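Local structure of Stk_08120 (Sulfolobus tokodaii str. 7, 2EJX) at residues M21-I31 with V66-I75. The protein probably serves as a fatty acid carrier, a member of a thermoacidophile-specific family in the Bet v 1-like clan. Numbering follows the deposited sequence.
Sequences MTIFSDPAFTI and VYKGVDEVRI
Ser25 and Val73 bring the two backbones to their nearest approach, 5.8 Å between CA atoms, where the link between helix 17-24 and helix 27-34 passes over a hairpin. In that hairpin the strand parts 66-69 and 72-75 pair antiparallel and are joined by a type II turn from Gly69 to Glu72. Val66, Lys68, Val73 and Ile75 point their side chains at the helices, and both Val73 methyls press on the link: CG1 touches Ser25 CA at 3.7 Å, while CG2 reaches both Met21 O and Ser25 CB. Met21, folded at chi2 (-63°) and chi3 (-70°), brings its CE to 3.7 Å from Asp71 O in the turn. Such a pair of short helices lying against a curved antiparallel sheet, with the long helix 105-137 packed on Phe24 and Phe29, is the hallmark of the Bet v 1-like fold. Asp26 caps the start of helix 27-34, its OD1 accepting from Ala28 N. Next to it, Pro27 CD lies 3.9 Å from Val66 CG2, and Thr30 CG2 meets Ile75 CD1 at 4.0 Å, both pairs crossing at a slant. Phe49 of strand 48-55 adds to this apolar layer, touching Pro27, Ile31 and Ile75. At the Lys68 side of the link, chi1 of 79° sets Ser25 OG between its own N and carbonyl carbon, from where it bonds back to Thr22 O. Lys68 CE packs tightly on this side chain, 3.5 Å from Ser25 CB; its bend at chi4 turns NZ to a water that donates to Ser25 O, and NZ also forms a salt bridge with Glu47. Replacing Ser25 by alanine would probably leave Thr22 O without its hydroxyl donor and take away the oxygen against which Lys68 CE packs.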
loop_
_atom_site.group_PDB
_atom_site.type_symbol
_atom_site.label_atom_id
_atom_site.label_comp_id
_atom_site.label_asym_id
_atom_site.label_seq_id
_atom_site.Cartn_x
_atom_site.Cartn_y
_atom_site.Cartn_z
ATOM N N MET A 21 -1.925 -7.072 9.007
ATOM C CA MET A 21 -1.694 -7.717 7.703
ATOM C C MET A 21 -2.993 -7.836 6.891
ATOM O O MET A 21 -3.011 -7.593 5.669
ATOM C CB MET A 21 -1.056 -9.095 7.905
ATOM C CG MET A 21 0.381 -9.098 8.427
ATOM S SD MET A 21 1.535 -8.295 7.256
ATOM C CE MET A 21 1.545 -9.473 5.938
ATOM N N THR A 22 -4.069 -8.269 7.534
ATOM C CA THR A 22 -5.370 -8.345 6.876
ATOM C C THR A 22 -5.850 -7.006 6.310
ATOM O O THR A 22 -6.353 -6.954 5.189
ATOM C CB THR A 22 -6.462 -8.981 7.803
ATOM O OG1 THR A 22 -6.040 -10.281 8.193
ATOM C CG2 THR A 22 -7.791 -9.125 7.069
ATOM N N ILE A 23 -5.709 -5.919 7.085
ATOM C CA ILE A 23 -6.038 -4.594 6.609
ATOM C C ILE A 23 -5.159 -4.202 5.395
ATOM O O ILE A 23 -5.665 -3.666 4.426
ATOM C CB ILE A 23 -6.051 -3.546 7.788
ATOM C CG1 ILE A 23 -7.186 -3.912 8.750
ATOM C CG2 ILE A 23 -6.140 -2.066 7.320
ATOM C CD1 ILE A 23 -7.119 -3.119 10.111
ATOM N N PHE A 24 -3.889 -4.517 5.436
ATOM C CA PHE A 24 -2.999 -4.207 4.313
ATOM C C PHE A 24 -3.396 -4.986 3.041
ATOM O O PHE A 24 -3.146 -4.499 1.924
ATOM C CB PHE A 24 -1.529 -4.461 4.702
ATOM C CG PHE A 24 -0.848 -3.251 5.265
ATOM C CD1 PHE A 24 -0.550 -2.168 4.437
ATOM C CD2 PHE A 24 -0.511 -3.179 6.636
ATOM C CE1 PHE A 24 0.071 -1.022 4.941
ATOM C CE2 PHE A 24 0.135 -2.056 7.134
ATOM C CZ PHE A 24 0.413 -0.977 6.300
ATOM N N SER A 25 -4.077 -6.133 3.214
ATOM C CA SER A 25 -4.581 -6.945 2.051
ATOM C C SER A 25 -5.814 -6.334 1.398
ATOM O O SER A 25 -6.260 -6.782 0.341
ATOM C CB SER A 25 -4.904 -8.377 2.483
ATOM O OG SER A 25 -6.161 -8.467 3.148
ATOM N N ASP A 26 -6.424 -5.338 2.042
ATOM C CA ASP A 26 -7.480 -4.547 1.407
ATOM C C ASP A 26 -6.909 -3.392 0.575
ATOM O O ASP A 26 -6.363 -2.416 1.111
ATOM C CB ASP A 26 -8.431 -3.994 2.484
ATOM C CG ASP A 26 -9.597 -3.183 1.907
ATOM O OD1 ASP A 26 -9.723 -3.067 0.655
ATOM O OD2 ASP A 26 -10.401 -2.654 2.721
ATOM N N PRO A 27 -7.073 -3.460 -0.760
ATOM C CA PRO A 27 -6.443 -2.397 -1.531
ATOM C C PRO A 27 -7.066 -1.030 -1.304
ATOM O O PRO A 27 -6.415 -0.022 -1.541
ATOM C CB PRO A 27 -6.635 -2.874 -3.013
ATOM C CG PRO A 27 -7.786 -3.737 -2.987
ATOM C CD PRO A 27 -7.763 -4.433 -1.635
ATOM N N ALA A 28 -8.307 -0.980 -0.815
ATOM C CA ALA A 28 -8.955 0.287 -0.502
ATOM C C ALA A 28 -8.239 0.978 0.657
ATOM O O ALA A 28 -8.349 2.178 0.843
ATOM C CB ALA A 28 -10.397 0.042 -0.126
ATOM N N PHE A 29 -7.521 0.196 1.447
ATOM C CA PHE A 29 -6.668 0.773 2.489
ATOM C C PHE A 29 -5.318 1.160 1.923
ATOM O O PHE A 29 -4.930 2.366 1.883
ATOM C CB PHE A 29 -6.484 -0.210 3.675
ATOM C CG PHE A 29 -5.505 0.281 4.722
ATOM C CD1 PHE A 29 -5.893 1.291 5.649
ATOM C CD2 PHE A 29 -4.216 -0.218 4.791
ATOM C CE1 PHE A 29 -4.986 1.790 6.610
ATOM C CE2 PHE A 29 -3.274 0.269 5.761
ATOM C CZ PHE A 29 -3.664 1.266 6.695
ATOM N N THR A 30 -4.649 0.135 1.391
ATOM C CA THR A 30 -3.213 0.164 1.098
ATOM C C THR A 30 -2.858 1.136 -0.031
ATOM O O THR A 30 -1.867 1.857 0.076
ATOM C CB THR A 30 -2.722 -1.249 0.801
ATOM O OG1 THR A 30 -2.941 -2.071 1.962
ATOM C CG2 THR A 30 -1.233 -1.273 0.433
ATOM N N ILE A 31 -3.649 1.160 -1.104
ATOM C CA ILE A 31 -3.304 1.975 -2.272
ATOM C C ILE A 31 -3.392 3.485 -1.986
ATOM O O ILE A 31 -2.441 4.199 -2.268
ATOM C CB ILE A 31 -4.100 1.525 -3.578
ATOM C CG1 ILE A 31 -3.854 0.043 -3.876
ATOM C CG2 ILE A 31 -3.753 2.355 -4.771
ATOM C CD1 ILE A 31 -2.449 -0.317 -4.161
ATOM N N VAL A 66 -4.730 -8.383 -5.607
ATOM C CA VAL A 66 -4.079 -8.742 -4.357
ATOM C C VAL A 66 -4.045 -10.263 -4.215
ATOM O O VAL A 66 -5.053 -10.960 -4.482
ATOM C CB VAL A 66 -4.859 -8.159 -3.164
ATOM C CG1 VAL A 66 -4.222 -8.605 -1.842
ATOM C CG2 VAL A 66 -4.953 -6.648 -3.262
ATOM N N TYR A 67 -2.877 -10.779 -3.850
ATOM C CA TYR A 67 -2.697 -12.176 -3.585
ATOM C C TYR A 67 -2.210 -12.290 -2.152
ATOM O O TYR A 67 -1.273 -11.591 -1.738
ATOM C CB TYR A 67 -1.683 -12.785 -4.541
ATOM C CG TYR A 67 -2.084 -12.621 -5.995
ATOM C CD1 TYR A 67 -2.869 -13.601 -6.631
ATOM C CD2 TYR A 67 -1.725 -11.475 -6.726
ATOM C CE1 TYR A 67 -3.260 -13.469 -7.964
ATOM C CE2 TYR A 67 -2.106 -11.333 -8.077
ATOM C CZ TYR A 67 -2.872 -12.347 -8.684
ATOM O OH TYR A 67 -3.288 -12.234 -9.996
ATOM N N LYS A 68 -2.898 -13.139 -1.397
ATOM C CA LYS A 68 -2.557 -13.432 -0.016
ATOM C C LYS A 68 -1.751 -14.723 0.101
ATOM O O LYS A 68 -2.056 -15.734 -0.555
ATOM C CB LYS A 68 -3.847 -13.469 0.835
ATOM C CG LYS A 68 -4.707 -12.209 0.709
ATOM C CD LYS A 68 -5.843 -12.206 1.725
ATOM C CE LYS A 68 -6.860 -11.061 1.534
ATOM N NZ LYS A 68 -7.912 -11.165 0.481
ATOM N N GLY A 69 -0.707 -14.698 0.922
ATOM C CA GLY A 69 0.115 -15.861 1.161
ATOM C C GLY A 69 0.383 -16.044 2.632
ATOM O O GLY A 69 -0.135 -15.312 3.466
ATOM N N VAL A 70 1.195 -17.031 2.965
ATOM C CA VAL A 70 1.625 -17.164 4.331
ATOM C C VAL A 70 2.407 -15.896 4.654
ATOM O O VAL A 70 3.397 -15.561 4.006
ATOM C CB VAL A 70 2.422 -18.462 4.565
ATOM C CG1 VAL A 70 2.968 -18.541 5.988
ATOM C CG2 VAL A 70 1.508 -19.657 4.285
ATOM N N ASP A 71 1.904 -15.157 5.626
ATOM C CA ASP A 71 2.650 -13.998 6.175
ATOM C C ASP A 71 3.029 -12.950 5.130
ATOM O O ASP A 71 3.962 -12.158 5.316
ATOM C CB ASP A 71 3.854 -14.465 7.009
ATOM C CG ASP A 71 3.445 -15.054 8.372
ATOM O OD1 ASP A 71 2.353 -14.746 8.905
ATOM O OD2 ASP A 71 4.229 -15.834 8.934
ATOM N N GLU A 72 2.268 -12.898 4.040
ATOM C CA GLU A 72 2.615 -11.996 2.954
ATOM C C GLU A 72 1.382 -11.540 2.201
ATOM O O GLU A 72 0.410 -12.290 2.080
ATOM C CB GLU A 72 3.614 -12.659 1.984
ATOM C CG GLU A 72 3.960 -11.743 0.803
ATOM C CD GLU A 72 5.191 -12.161 0.012
ATOM O OE1 GLU A 72 6.119 -12.810 0.557
ATOM O OE2 GLU A 72 5.224 -11.806 -1.170
ATOM N N VAL A 73 1.403 -10.291 1.738
ATOM C CA VAL A 73 0.373 -9.747 0.856
ATOM C C VAL A 73 1.142 -9.225 -0.366
ATOM O O VAL A 73 2.077 -8.481 -0.213
ATOM C CB VAL A 73 -0.367 -8.561 1.499
ATOM C CG1 VAL A 73 -1.380 -7.992 0.533
ATOM C CG2 VAL A 73 -1.081 -8.972 2.803
ATOM N N ARG A 74 0.728 -9.611 -1.571
ATOM C CA ARG A 74 1.435 -9.224 -2.776
ATOM C C ARG A 74 0.405 -8.556 -3.684
ATOM O O ARG A 74 -0.610 -9.157 -4.023
ATOM C CB ARG A 74 2.016 -10.501 -3.403
ATOM C CG ARG A 74 3.165 -10.300 -4.322
ATOM C CD ARG A 74 3.777 -11.642 -4.786
ATOM N NE ARG A 74 4.504 -12.293 -3.682
ATOM C CZ ARG A 74 5.449 -13.228 -3.836
ATOM N NH1 ARG A 74 5.814 -13.618 -5.056
ATOM N NH2 ARG A 74 6.051 -13.761 -2.771
ATOM N N ILE A 75 0.617 -7.295 -4.034
ATOM C CA ILE A 75 -0.333 -6.552 -4.882
ATOM C C ILE A 75 0.357 -6.310 -6.222
ATOM O O ILE A 75 1.354 -5.584 -6.307
ATOM C CB ILE A 75 -0.785 -5.226 -4.240
ATOM C CG1 ILE A 75 -1.391 -5.504 -2.851
ATOM C CG2 ILE A 75 -1.812 -4.501 -5.127
ATOM C CD1 ILE A 75 -2.021 -4.306 -2.129
HETATM O O HOH W 1 -7.985 -8.476 -0.548
#